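Long-range contacts in coproheme decarboxylase (Thermus thermophilus, PDB 1VDH), which catalyses the hydrogen peroxide-dependent decarboxylation of Fe-coproporphyrin III to heme b, the last step of coproporphyrin-dependent heme biosynthesis: residues V136-V142 / D201-P207; Y179-V183 / Q209-I213; G115-K119 / A162-A166; V142-N148 / E228-V234. Numbering follows the deposited sequence.

Interaction 1: residues V136-V142 / D201-P207; sequences VPKSGYV and DLFSEDP
Phe-203 lies with one ring face under Pro-137, a CH-pi contact in which Pro-137 CD stands 3.9 Å from the ring centroid, 8° off the normal. Only 141-142 and 201-204 are strand, pairing antiparallel where barrel strand 141-152 begins and 198-204 ends; 136-140 and 205-206 are loop. Tyr-141 and Ser-204 form a hydrogen-bonded pair (Tyr-141 N to Ser-204 O 2.7 Å; Ser-204 N to Tyr-141 O 3.2 Å); Val-142 and Phe-203 follow as a non-hydrogen-bonded pair, with Val-142 CG2 3.5 Å from Phe-203 CE1. On the other face, Tyr-141 (chi1 m) takes Pro-207 CD over its ring, 3.9 Å from the centroid, while its hydroxyl bonds Asp-84 of a second subunit. Gly-140, at phi/psi 78/-147, lies where a CB would strike Ser-204 O. Glu-205 (m, m) curls back so that OE2 accepts a 2.9 Å hydrogen bond from Ser-139 OG. The chemistry grades from buried apolar contacts around Phe-203 to an exposed polar link.

Interaction 2: residues Y179-V183 / Q209-I213; sequences YQGEV and QFKKI
Residues 179-183 form a tight turn between helix 162-177 and strand 184-189: 179-181 have helical phi/psi without regular helix bonds, Val-183 returns to extended angles (-129/127), and Val-183 N and Glu-182 N both bond Tyr-179 O, at 2.7 and 3.0 Å. The partner is regular alpha helix, within 207-217, with Ile-213 N bonded to Gln-209 O at 3.0 Å. This is loop-on-helix packing at the periphery of the chlorite dismutase family's alpha+beta barrel. The two ends of the turn meet successive turns of the helix: CA of Tyr-179 is 7.0 Å from CA of Ile-213, and CA of Val-183 is 7.0 Å from CA of Gln-209. No hydrogen bond joins the segments. Tyr-179 (chi1 m, chi2 97°) lays its ring over Ile-213 (t, t), whose CB is 3.8 Å from the ring centroid and 7° off the normal, a CH-pi contact. The phenol continues past Lys-212 to Glu-216, which bonds its hydroxyl, whereas Lys-212 NZ turns to Glu-13 of a second subunit. Val-183 (t) packs CG2 against Gln-209 CB at 3.7 Å. Gln-209 folds back (m, m, chi3 -52°), bringing OE1 to the ring edge, 3.6 Å from Tyr-179 CD2 and 3.4 Å from Glu-182 CB.

Interaction 3: residues G115-K119 / A162-A166; sequences GSQEK and AKERA
A small contact of one side-chain hydrogen bond and close van der Waals packing on two alanines seats the end of a barrel strand against the first turn of helix 162-177. Strand 102-116 ends at Ser-116; Gln-117 then takes helical angles (-74/-34) and Glu-118 turns again (-119/-82). Ser-116 OG closes this bend with a very short 2.5 Å hydrogen bond to Lys-119 O. The helix is regular, Ala-166 N bonding Ala-162 O at 2.9 Å. The backbones come closest where Gln-117 CA is 5.2 Å from Ala-166 CA. Here the helix presents the small side chains of Ala-162 and Ala-166: Gln-117 CB rests 3.8 Å from Ala-166 CB, and Gln-117 O lies 3.5 Å from Ala-162 CB. Arg-165 (m, t, chi3 -95°) brings NH1 to 2.7 Å from OE1 of Gln-117 (m, m, chi3 -33°), which accepts the hydrogen bond at the guanidinium edge, near its plane. Glu-118 (m, t) lies across the exposed side, with OE2 3.4 Å from Lys-163 CA and OE1 3.6 Å from Ala-166 CB. Thr-9 also bonds Gln-117 OE1, and Glu-7 O receives Arg-165 NH2, so the N-terminal segment, leading into strand 10-24, joins strand 102-116 and helix 162-177 here.

Interaction 4: residues V142-N148 / E228-V234; sequences VCFYPMN and EFGPFFV
Five backbone hydrogen bonds pair these antiparallel strands in two ladders: Phe-144 N to Phe-233 O and Phe-233 N to Phe-144 O (both 2.9 Å), then Asn-148 N to Glu-228 O (2.9 Å) and Glu-228 N to Asn-148 O (3.1 Å), with Gly-230 N to Pro-146 O (3.0 Å) between. The register shifts by one residue because 230-232 loop out, placing Pro-231 CD 3.8 Å from Pro-146 CG; a CB on Gly-230 would hit Pro-146. Cys-143 faces Val-234 and Met-147 faces Phe-229 as non-hydrogen-bonded pairs. On their side, Tyr-145 (p, chi2 95°) stacks offset on Phe-232 (m), centroids 4.4 Å apart and planes at 20°, while Met-147 (p, t, m) sets SD 5.2 Å from the Phe-229 centroid, a Met-aromatic contact. On the opposite face Phe-144 CD1 lies 4.0 Å from Phe-233 CD2. Residues 145-148 are predicted to bind coproheme; Tyr-145, the predicted catalytic residue, has one ring face covered by Phe-232, while backbone bonds fix the strand carrying it.

Overall arrangement
Strand 141-152 ties interactions 1 and 4 together: they share Val-142, and its two edges pair with 198-204 in one and 227-237 in the other, so both build the barrel sheet through backbone bonds. Interaction 2 adds helix 207-217, which follows strand 198-204 directly; Phe-210 packs on Cys-143 and Tyr-141, and Ser-204 OG bonds Glu-182 O, so interactions 1, 2 and 4 form one continuous cluster. Interaction 3 stands apart, its centre 24 to 29 Å from the centres of the others, and relies on a side-chain hydrogen bond near the surface. Interaction 4 is the most central and aromatic; interaction 2, farther from the chain centre than 1 and 4, is held by van der Waals and CH-pi contacts instead.

Interaction 1: residues V136-V142 / D201-P207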
loop_
_atom_site.group_PDB
_atom_site.type_symbol
_atom_site.label_atom_id
_atom_site.label_comp_id
_atom_site.label_asym_id
_atom_site.label_seq_id
_atom_site.Cartn_x
_atom_site.Cartn_y
_atom_site.Cartn_z
ATOM N N VAL A 136 1.127 -32.897 -4.973
ATOM C CA VAL A 136 2.275 -32.069 -4.623
ATOM C C VAL A 136 3.503 -32.966 -4.417
ATOM O O VAL A 136 3.458 -33.906 -3.622
ATOM C CB VAL A 136 1.995 -31.290 -3.317
ATOM C CG1 VAL A 136 3.207 -30.505 -2.901
ATOM C CG2 VAL A 136 0.799 -30.369 -3.499
ATOM N N PRO A 137 4.607 -32.702 -5.146
ATOM C CA PRO A 137 5.822 -33.514 -5.003
ATOM C C PRO A 137 6.401 -33.448 -3.588
ATOM O O PRO A 137 6.265 -32.438 -2.890
ATOM C CB PRO A 137 6.758 -32.940 -6.077
ATOM C CG PRO A 137 6.255 -31.551 -6.291
ATOM C CD PRO A 137 4.763 -31.703 -6.220
ATOM N N LYS A 138 7.034 -34.538 -3.162
ATOM C CA LYS A 138 7.564 -34.632 -1.806
ATOM C C LYS A 138 9.053 -34.373 -1.601
ATOM O O LYS A 138 9.671 -34.960 -0.715
ATOM C CB LYS A 138 7.186 -35.987 -1.206
ATOM C CG LYS A 138 5.711 -36.331 -1.360
ATOM C CD LYS A 138 4.830 -35.327 -0.642
ATOM C CE LYS A 138 3.365 -35.644 -0.851
ATOM N NZ LYS A 138 2.497 -34.710 -0.092
ATOM N N SER A 139 9.612 -33.467 -2.390
ATOM C CA SER A 139 11.021 -33.109 -2.277
ATOM C C SER A 139 11.239 -31.838 -3.077
ATOM O O SER A 139 10.343 -31.382 -3.786
ATOM C CB SER A 139 11.913 -34.224 -2.838
ATOM O OG SER A 139 11.696 -34.407 -4.228
ATOM N N GLY A 140 12.432 -31.269 -2.965
ATOM C CA GLY A 140 12.737 -30.074 -3.721
ATOM C C GLY A 140 12.177 -28.768 -3.195
ATOM O O GLY A 140 12.002 -28.582 -1.991
ATOM N N TYR A 141 11.846 -27.886 -4.131
ATOM C CA TYR A 141 11.362 -26.550 -3.818
ATOM C C TYR A 141 10.092 -26.171 -4.561
ATOM O O TYR A 141 9.703 -26.819 -5.533
ATOM C CB TYR A 141 12.465 -25.533 -4.166
ATOM C CG TYR A 141 13.790 -25.850 -3.510
ATOM C CD1 TYR A 141 14.170 -25.228 -2.320
ATOM C CD2 TYR A 141 14.618 -26.848 -4.026
ATOM C CE1 TYR A 141 15.339 -25.603 -1.653
ATOM C CE2 TYR A 141 15.781 -27.228 -3.367
ATOM C CZ TYR A 141 16.133 -26.610 -2.184
ATOM O OH TYR A 141 17.263 -27.029 -1.516
ATOM N N VAL A 142 9.458 -25.103 -4.089
ATOM C CA VAL A 142 8.251 -24.586 -4.706
ATOM C C VAL A 142 8.410 -23.092 -4.966
ATOM O O VAL A 142 9.102 -22.389 -4.224
ATOM C CB VAL A 142 6.990 -24.789 -3.809
ATOM C CG1 VAL A 142 7.084 -23.941 -2.539
ATOM C CG2 VAL A 142 5.726 -24.419 -4.593
ATOM N N ASP A 201 2.127 -22.451 -9.554
ATOM C CA ASP A 201 3.022 -23.224 -8.698
ATOM C C ASP A 201 4.039 -23.946 -9.562
ATOM O O ASP A 201 3.668 -24.700 -10.465
ATOM C CB ASP A 201 2.259 -24.276 -7.897
ATOM C CG ASP A 201 1.442 -23.678 -6.790
ATOM O OD1 ASP A 201 2.030 -23.308 -5.750
ATOM O OD2 ASP A 201 0.215 -23.577 -6.965
ATOM N N LEU A 202 5.314 -23.675 -9.317
ATOM C CA LEU A 202 6.395 -24.339 -10.041
ATOM C C LEU A 202 7.107 -25.219 -9.018
ATOM O O LEU A 202 7.287 -24.816 -7.871
ATOM C CB LEU A 202 7.382 -23.313 -10.620
ATOM C CG LEU A 202 6.835 -22.214 -11.545
ATOM C CD1 LEU A 202 7.989 -21.345 -12.057
ATOM C CD2 LEU A 202 6.077 -22.828 -12.714
ATOM N N PHE A 203 7.477 -26.431 -9.424
ATOM C CA PHE A 203 8.166 -27.362 -8.539
ATOM C C PHE A 203 9.455 -27.814 -9.212
ATOM O O PHE A 203 9.452 -28.153 -10.399
ATOM C CB PHE A 203 7.281 -28.576 -8.249
ATOM C CG PHE A 203 5.960 -28.232 -7.618
ATOM C CD1 PHE A 203 5.879 -27.913 -6.268
ATOM C CD2 PHE A 203 4.794 -28.241 -8.375
ATOM C CE1 PHE A 203 4.650 -27.612 -5.675
ATOM C CE2 PHE A 203 3.560 -27.941 -7.793
ATOM C CZ PHE A 203 3.490 -27.627 -6.441
ATOM N N SER A 204 10.547 -27.835 -8.453
ATOM C CA SER A 204 11.847 -28.231 -8.995
ATOM C C SER A 204 12.800 -28.596 -7.870
ATOM O O SER A 204 12.590 -28.208 -6.724
ATOM C CB SER A 204 12.455 -27.067 -9.795
ATOM O OG SER A 204 13.665 -27.448 -10.435
ATOM N N GLU A 205 13.859 -29.331 -8.207
ATOM C CA GLU A 205 14.856 -29.725 -7.214
ATOM C C GLU A 205 15.912 -28.640 -7.047
ATOM O O GLU A 205 16.771 -28.732 -6.174
ATOM C CB GLU A 205 15.535 -31.040 -7.619
ATOM C CG GLU A 205 14.593 -32.236 -7.695
ATOM C CD GLU A 205 13.902 -32.552 -6.371
ATOM O OE1 GLU A 205 14.589 -32.630 -5.325
ATOM O OE2 GLU A 205 12.667 -32.739 -6.378
ATOM N N ASP A 206 15.839 -27.613 -7.890
ATOM C CA ASP A 206 16.792 -26.506 -7.853
ATOM C C ASP A 206 16.030 -25.202 -8.078
ATOM O O ASP A 206 15.438 -25.002 -9.135
ATOM C CB ASP A 206 17.848 -26.698 -8.955
ATOM C CG ASP A 206 18.988 -25.677 -8.887
ATOM O OD1 ASP A 206 18.905 -24.688 -8.129
ATOM O OD2 ASP A 206 19.983 -25.868 -9.616
ATOM N N PRO A 207 16.047 -24.296 -7.083
ATOM C CA PRO A 207 15.345 -23.014 -7.201
ATOM C C PRO A 207 15.845 -22.165 -8.369
ATOM O O PRO A 207 15.112 -21.330 -8.887
ATOM C CB PRO A 207 15.591 -22.354 -5.836
ATOM C CG PRO A 207 16.877 -22.952 -5.382
ATOM C CD PRO A 207 16.738 -24.398 -5.785
#

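Interaction 2: residues Y179-V183 / Q209-I213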
loop_
_atom_site.group_PDB
_atom_site.type_symbol
_atom_site.label_atom_id
_atom_site.label_comp_id
_atom_site.label_asym_id
_atom_site.label_seq_id
_atom_site.Cartn_x
_atom_site.Cartn_y
_atom_site.Cartn_z
ATOM N N TYR A 179 12.138 -26.971 -20.250
ATOM C CA TYR A 179 12.205 -27.020 -18.791
ATOM C C TYR A 179 11.395 -28.158 -18.178
ATOM O O TYR A 179 11.468 -28.374 -16.968
ATOM C CB TYR A 179 11.758 -25.686 -18.176
ATOM C CG TYR A 179 12.697 -24.537 -18.457
ATOM C CD1 TYR A 179 12.455 -23.657 -19.507
ATOM C CD2 TYR A 179 13.848 -24.352 -17.692
ATOM C CE1 TYR A 179 13.343 -22.616 -19.797
ATOM C CE2 TYR A 179 14.743 -23.319 -17.971
ATOM C CZ TYR A 179 14.486 -22.459 -19.023
ATOM O OH TYR A 179 15.382 -21.458 -19.307
ATOM N N GLN A 180 10.648 -28.889 -19.007
ATOM C CA GLN A 180 9.814 -30.004 -18.541
ATOM C C GLN A 180 10.538 -31.003 -17.654
ATOM O O GLN A 180 9.988 -31.475 -16.658
ATOM C CB GLN A 180 9.223 -30.785 -19.718
ATOM C CG GLN A 180 7.987 -30.190 -20.335
ATOM C CD GLN A 180 7.217 -31.212 -21.148
ATOM O OE1 GLN A 180 6.044 -31.473 -20.883
ATOM N NE2 GLN A 180 7.884 -31.819 -22.123
ATOM N N GLY A 181 11.765 -31.337 -18.036
ATOM C CA GLY A 181 12.542 -32.298 -17.279
ATOM C C GLY A 181 12.930 -31.880 -15.876
ATOM O O GLY A 181 13.180 -32.735 -15.028
ATOM N N GLU A 182 12.967 -30.573 -15.619
ATOM C CA GLU A 182 13.357 -30.061 -14.310
ATOM C C GLU A 182 12.283 -29.270 -13.566
ATOM O O GLU A 182 12.388 -29.067 -12.358
ATOM C CB GLU A 182 14.607 -29.182 -14.444
ATOM C CG GLU A 182 15.860 -29.909 -14.941
ATOM C CD GLU A 182 16.410 -30.922 -13.947
ATOM O OE1 GLU A 182 17.150 -31.830 -14.378
ATOM O OE2 GLU A 182 16.121 -30.815 -12.738
ATOM N N VAL A 183 11.258 -28.815 -14.278
ATOM C CA VAL A 183 10.210 -28.017 -13.649
ATOM C C VAL A 183 8.801 -28.525 -13.926
ATOM O O VAL A 183 8.429 -28.738 -15.080
ATOM C CB VAL A 183 10.290 -26.527 -14.112
ATOM C CG1 VAL A 183 9.292 -25.672 -13.343
ATOM C CG2 VAL A 183 11.706 -25.977 -13.926
ATOM N N GLN A 209 16.221 -23.145 -11.285
ATOM C CA GLN A 209 15.403 -23.485 -12.448
ATOM C C GLN A 209 14.208 -22.536 -12.540
ATOM O O GLN A 209 13.775 -22.186 -13.639
ATOM C CB GLN A 209 14.960 -24.950 -12.399
ATOM C CG GLN A 209 16.083 -25.939 -12.722
ATOM C CD GLN A 209 16.494 -25.896 -14.189
ATOM O OE1 GLN A 209 15.653 -26.010 -15.081
ATOM N NE2 GLN A 209 17.786 -25.721 -14.442
ATOM N N PHE A 210 13.694 -22.105 -11.386
ATOM C CA PHE A 210 12.582 -21.149 -11.356
ATOM C C PHE A 210 13.053 -19.845 -12.005
ATOM O O PHE A 210 12.332 -19.229 -12.798
ATOM C CB PHE A 210 12.171 -20.823 -9.918
ATOM C CG PHE A 210 11.717 -22.011 -9.115
ATOM C CD1 PHE A 210 11.991 -22.073 -7.752
ATOM C CD2 PHE A 210 10.983 -23.038 -9.700
ATOM C CE1 PHE A 210 11.537 -23.138 -6.976
ATOM C CE2 PHE A 210 10.522 -24.110 -8.932
ATOM C CZ PHE A 210 10.797 -24.161 -7.570
ATOM N N LYS A 211 14.260 -19.421 -11.634
ATOM C CA LYS A 211 14.846 -18.187 -12.155
ATOM C C LYS A 211 15.045 -18.229 -13.671
ATOM O O LYS A 211 14.695 -17.282 -14.380
ATOM C CB LYS A 211 16.182 -17.906 -11.462
ATOM C CG LYS A 211 16.847 -16.604 -11.892
ATOM C CD LYS A 211 18.220 -16.460 -11.257
ATOM C CE LYS A 211 18.890 -15.158 -11.674
ATOM N NZ LYS A 211 19.141 -15.103 -13.136
ATOM N N LYS A 212 15.576 -19.344 -14.166
ATOM C CA LYS A 212 15.821 -19.486 -15.595
ATOM C C LYS A 212 14.526 -19.503 -16.411
ATOM O O LYS A 212 14.408 -18.782 -17.398
ATOM C CB LYS A 212 16.636 -20.756 -15.882
ATOM C CG LYS A 212 17.826 -20.967 -14.953
ATOM C CD LYS A 212 19.146 -21.166 -15.685
ATOM C CE LYS A 212 19.639 -19.859 -16.295
ATOM N NZ LYS A 212 21.090 -19.896 -16.652
ATOM N N ILE A 213 13.539 -20.282 -15.975
ATOM C CA ILE A 213 12.285 -20.373 -16.721
ATOM C C ILE A 213 11.448 -19.091 -16.686
ATOM O O ILE A 213 10.939 -18.655 -17.718
ATOM C CB ILE A 213 11.437 -21.617 -16.302
ATOM C CG1 ILE A 213 10.318 -21.867 -17.322
ATOM C CG2 ILE A 213 10.865 -21.444 -14.884
ATOM C CD1 ILE A 213 9.460 -23.085 -17.012
#

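Interaction 3: residues G115-K119 / A162-A166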
loop_
_atom_site.group_PDB
_atom_site.type_symbol
_atom_site.label_atom_id
_atom_site.label_comp_id
_atom_site.label_asym_id
_atom_site.label_seq_id
_atom_site.Cartn_x
_atom_site.Cartn_y
_atom_site.Cartn_z
ATOM N N GLY A 115 -6.604 -24.777 -19.595
ATOM C CA GLY A 115 -7.225 -23.964 -20.623
ATOM C C GLY A 115 -6.822 -24.233 -22.056
ATOM O O GLY A 115 -5.758 -24.791 -22.335
ATOM N N SER A 116 -7.698 -23.819 -22.967
ATOM C CA SER A 116 -7.490 -23.960 -24.401
ATOM C C SER A 116 -8.149 -22.756 -25.057
ATOM O O SER A 116 -9.318 -22.480 -24.812
ATOM C CB SER A 116 -8.134 -25.246 -24.914
ATOM O OG SER A 116 -7.875 -25.401 -26.296
ATOM N N GLN A 117 -7.397 -22.050 -25.895
ATOM C CA GLN A 117 -7.898 -20.850 -26.559
ATOM C C GLN A 117 -8.898 -21.086 -27.687
ATOM O O GLN A 117 -9.813 -20.279 -27.879
ATOM C CB GLN A 117 -6.728 -19.998 -27.064
ATOM C CG GLN A 117 -5.754 -19.561 -25.966
ATOM C CD GLN A 117 -6.420 -18.740 -24.871
ATOM O OE1 GLN A 117 -7.362 -17.988 -25.123
ATOM N NE2 GLN A 117 -5.934 -18.889 -23.645
ATOM N N GLU A 118 -8.726 -22.178 -28.430
ATOM C CA GLU A 118 -9.618 -22.495 -29.544
ATOM C C GLU A 118 -10.370 -23.821 -29.400
ATOM O O GLU A 118 -11.531 -23.832 -29.004
ATOM C CB GLU A 118 -8.848 -22.459 -30.868
ATOM C CG GLU A 118 -8.333 -21.075 -31.244
ATOM C CD GLU A 118 -7.639 -21.047 -32.593
ATOM O OE1 GLU A 118 -6.619 -21.750 -32.758
ATOM O OE2 GLU A 118 -8.110 -20.312 -33.489
ATOM N N LYS A 119 -9.719 -24.931 -29.740
ATOM C CA LYS A 119 -10.351 -26.247 -29.649
ATOM C C LYS A 119 -10.404 -26.773 -28.215
ATOM O O LYS A 119 -9.370 -26.938 -27.572
ATOM C CB LYS A 119 -9.625 -27.253 -30.549
ATOM C CG LYS A 119 -9.845 -27.031 -32.041
ATOM C CD LYS A 119 -11.302 -27.272 -32.429
ATOM C CE LYS A 119 -11.538 -27.047 -33.918
ATOM N NZ LYS A 119 -10.731 -27.964 -34.773
ATOM N N ALA A 162 -9.432 -15.151 -30.465
ATOM C CA ALA A 162 -8.998 -16.430 -29.909
ATOM C C ALA A 162 -7.798 -16.992 -30.671
ATOM O O ALA A 162 -6.899 -17.589 -30.078
ATOM C CB ALA A 162 -10.147 -17.431 -29.915
ATOM N N LYS A 163 -7.774 -16.755 -31.980
ATOM C CA LYS A 163 -6.692 -17.236 -32.834
ATOM C C LYS A 163 -5.332 -16.657 -32.431
ATOM O O LYS A 163 -4.328 -17.368 -32.431
ATOM C CB LYS A 163 -6.992 -16.918 -34.302
ATOM C CG LYS A 163 -6.022 -17.557 -35.284
ATOM C CD LYS A 163 -6.358 -17.181 -36.722
ATOM C CE LYS A 163 -5.404 -17.847 -37.708
ATOM N NZ LYS A 163 -5.526 -19.334 -37.696
ATOM N N GLU A 164 -5.297 -15.367 -32.101
ATOM C CA GLU A 164 -4.050 -14.726 -31.690
ATOM C C GLU A 164 -3.627 -15.212 -30.306
ATOM O O GLU A 164 -2.443 -15.455 -30.060
ATOM C CB GLU A 164 -4.179 -13.199 -31.714
ATOM C CG GLU A 164 -2.940 -12.440 -31.207
ATOM C CD GLU A 164 -1.674 -12.681 -32.040
ATOM O OE1 GLU A 164 -1.780 -13.094 -33.214
ATOM O OE2 GLU A 164 -0.563 -12.438 -31.516
ATOM N N ARG A 165 -4.591 -15.364 -29.404
ATOM C CA ARG A 165 -4.283 -15.854 -28.063
ATOM C C ARG A 165 -3.700 -17.264 -28.145
ATOM O O ARG A 165 -2.768 -17.603 -27.412
ATOM C CB ARG A 165 -5.527 -15.828 -27.173
ATOM C CG ARG A 165 -5.858 -14.431 -26.649
ATOM C CD ARG A 165 -7.034 -14.441 -25.689
ATOM N NE ARG A 165 -8.300 -14.146 -26.358
ATOM C CZ ARG A 165 -9.299 -15.011 -26.479
ATOM N NH1 ARG A 165 -9.185 -16.235 -25.982
ATOM N NH2 ARG A 165 -10.418 -14.648 -27.086
ATOM N N ALA A 166 -4.221 -18.062 -29.075
ATOM C CA ALA A 166 -3.744 -19.426 -29.274
ATOM C C ALA A 166 -2.288 -19.440 -29.742
ATOM O O ALA A 166 -1.484 -20.226 -29.243
ATOM C CB ALA A 166 -4.631 -20.157 -30.283
#

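Interaction 4: residues V142-N148 / E228-V234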
loop_
_atom_site.group_PDB
_atom_site.type_symbol
_atom_site.label_atom_id
_atom_site.label_comp_id
_atom_site.label_asym_id
_atom_site.label_seq_id
_atom_site.Cartn_x
_atom_site.Cartn_y
_atom_site.Cartn_z
ATOM N N VAL A 142 9.458 -25.103 -4.089
ATOM C CA VAL A 142 8.251 -24.586 -4.706
ATOM C C VAL A 142 8.410 -23.092 -4.966
ATOM O O VAL A 142 9.102 -22.389 -4.224
ATOM C CB VAL A 142 6.990 -24.789 -3.809
ATOM C CG1 VAL A 142 7.084 -23.941 -2.539
ATOM C CG2 VAL A 142 5.726 -24.419 -4.593
ATOM N N CYS A 143 7.832 -22.644 -6.073
ATOM C CA CYS A 143 7.808 -21.237 -6.444
ATOM C C CYS A 143 6.345 -20.923 -6.711
ATOM O O CYS A 143 5.716 -21.569 -7.556
ATOM C CB CYS A 143 8.608 -20.959 -7.719
ATOM S SG CYS A 143 8.266 -19.310 -8.462
ATOM N N PHE A 144 5.784 -19.998 -5.941
ATOM C CA PHE A 144 4.397 -19.597 -6.140
ATOM C C PHE A 144 4.298 -18.116 -6.446
ATOM O O PHE A 144 4.942 -17.295 -5.792
ATOM C CB PHE A 144 3.523 -19.871 -4.906
ATOM C CG PHE A 144 2.168 -19.196 -4.975
ATOM C CD1 PHE A 144 1.919 -18.023 -4.261
ATOM C CD2 PHE A 144 1.178 -19.686 -5.819
ATOM C CE1 PHE A 144 0.707 -17.347 -4.395
ATOM C CE2 PHE A 144 -0.040 -19.020 -5.963
ATOM C CZ PHE A 144 -0.276 -17.845 -5.251
ATOM N N TYR A 145 3.436 -17.783 -7.398
ATOM C CA TYR A 145 3.183 -16.397 -7.754
ATOM C C TYR A 145 1.849 -16.283 -8.465
ATOM O O TYR A 145 1.441 -17.201 -9.182
ATOM C CB TYR A 145 4.292 -15.827 -8.647
ATOM C CG TYR A 145 4.438 -16.497 -9.998
ATOM C CD1 TYR A 145 3.812 -15.974 -11.131
ATOM C CD2 TYR A 145 5.241 -17.624 -10.151
ATOM C CE1 TYR A 145 3.987 -16.557 -12.383
ATOM C CE2 TYR A 145 5.421 -18.214 -11.397
ATOM C CZ TYR A 145 4.791 -17.675 -12.506
ATOM O OH TYR A 145 4.973 -18.262 -13.734
ATOM N N PRO A 146 1.089 -15.221 -8.164
ATOM C CA PRO A 146 -0.205 -15.005 -8.805
ATOM C C PRO A 146 0.032 -14.074 -10.000
ATOM O O PRO A 146 1.077 -13.413 -10.083
ATOM C CB PRO A 146 -1.010 -14.322 -7.703
ATOM C CG PRO A 146 0.012 -13.447 -7.056
ATOM C CD PRO A 146 1.242 -14.349 -6.983
ATOM N N MET A 147 -0.920 -14.019 -10.923
ATOM C CA MET A 147 -0.771 -13.152 -12.088
ATOM C C MET A 147 -2.102 -12.893 -12.775
ATOM O O MET A 147 -3.076 -13.612 -12.553
ATOM C CB MET A 147 0.213 -13.768 -13.102
ATOM C CG MET A 147 -0.267 -15.062 -13.767
ATOM S SD MET A 147 0.918 -15.717 -14.996
ATOM C CE MET A 147 0.669 -14.587 -16.354
ATOM N N ASN A 148 -2.124 -11.828 -13.574
ATOM C CA ASN A 148 -3.280 -11.433 -14.376
ATOM C C ASN A 148 -2.793 -11.328 -15.815
ATOM O O ASN A 148 -1.586 -11.296 -16.076
ATOM C CB ASN A 148 -3.768 -10.019 -14.023
ATOM C CG ASN A 148 -4.233 -9.881 -12.595
ATOM O OD1 ASN A 148 -4.080 -8.820 -11.992
ATOM N ND2 ASN A 148 -4.825 -10.933 -12.055
ATOM N N GLU A 228 1.156 -9.763 -16.078
ATOM C CA GLU A 228 1.066 -8.847 -14.945
ATOM C C GLU A 228 1.327 -9.763 -13.751
ATOM O O GLU A 228 0.493 -10.609 -13.420
ATOM C CB GLU A 228 -0.334 -8.244 -14.887
ATOM C CG GLU A 228 -0.474 -7.059 -13.969
ATOM C CD GLU A 228 -1.828 -6.390 -14.123
ATOM O OE1 GLU A 228 -2.105 -5.860 -15.226
ATOM O OE2 GLU A 228 -2.612 -6.409 -13.150
ATOM N N PHE A 229 2.491 -9.605 -13.124
ATOM C CA PHE A 229 2.897 -10.478 -12.020
ATOM C C PHE A 229 2.813 -9.934 -10.598
ATOM O O PHE A 229 3.093 -8.766 -10.352
ATOM C CB PHE A 229 4.315 -10.991 -12.283
ATOM C CG PHE A 229 4.499 -11.572 -13.659
ATOM C CD1 PHE A 229 4.164 -12.896 -13.920
ATOM C CD2 PHE A 229 4.967 -10.777 -14.705
ATOM C CE1 PHE A 229 4.288 -13.423 -15.207
ATOM C CE2 PHE A 229 5.094 -11.291 -15.992
ATOM C CZ PHE A 229 4.753 -12.618 -16.246
ATOM N N GLY A 230 2.443 -10.816 -9.669
ATOM C CA GLY A 230 2.345 -10.447 -8.266
ATOM C C GLY A 230 3.587 -10.873 -7.496
ATOM O O GLY A 230 4.652 -11.036 -8.088
ATOM N N PRO A 231 3.484 -11.074 -6.175
ATOM C CA PRO A 231 4.634 -11.486 -5.357
ATOM C C PRO A 231 5.108 -12.910 -5.660
ATOM O O PRO A 231 4.320 -13.754 -6.084
ATOM C CB PRO A 231 4.094 -11.367 -3.933
ATOM C CG PRO A 231 2.635 -11.689 -4.097
ATOM C CD PRO A 231 2.274 -10.919 -5.350
ATOM N N PHE A 232 6.406 -13.154 -5.482
ATOM C CA PHE A 232 6.989 -14.477 -5.713
ATOM C C PHE A 232 7.492 -15.050 -4.394
ATOM O O PHE A 232 8.239 -14.390 -3.664
ATOM C CB PHE A 232 8.153 -14.409 -6.717
ATOM C CG PHE A 232 7.721 -14.229 -8.147
ATOM C CD1 PHE A 232 7.237 -13.006 -8.597
ATOM C CD2 PHE A 232 7.794 -15.290 -9.045
ATOM C CE1 PHE A 232 6.827 -12.844 -9.927
ATOM C CE2 PHE A 232 7.389 -15.139 -10.372
ATOM C CZ PHE A 232 6.905 -13.916 -10.813
ATOM N N PHE A 233 7.056 -16.268 -4.085
ATOM C CA PHE A 233 7.450 -16.953 -2.853
ATOM C C PHE A 233 8.218 -18.218 -3.193
ATOM O O PHE A 233 7.788 -18.997 -4.043
ATOM C CB PHE A 233 6.222 -17.382 -2.042
ATOM C CG PHE A 233 5.383 -16.244 -1.536
ATOM C CD1 PHE A 233 5.483 -15.827 -0.217
ATOM C CD2 PHE A 233 4.455 -15.623 -2.367
ATOM C CE1 PHE A 233 4.666 -14.811 0.274
ATOM C CE2 PHE A 233 3.638 -14.612 -1.888
ATOM C CZ PHE A 233 3.742 -14.203 -0.564
ATOM N N VAL A 234 9.351 -18.426 -2.536
ATOM C CA VAL A 234 10.131 -19.636 -2.771
ATOM C C VAL A 234 10.242 -20.395 -1.458
ATOM O O VAL A 234 10.581 -19.821 -0.424
ATOM C CB VAL A 234 11.541 -19.343 -3.321
ATOM C CG1 VAL A 234 12.290 -20.658 -3.552
ATOM C CG2 VAL A 234 11.450 -18.578 -4.637
#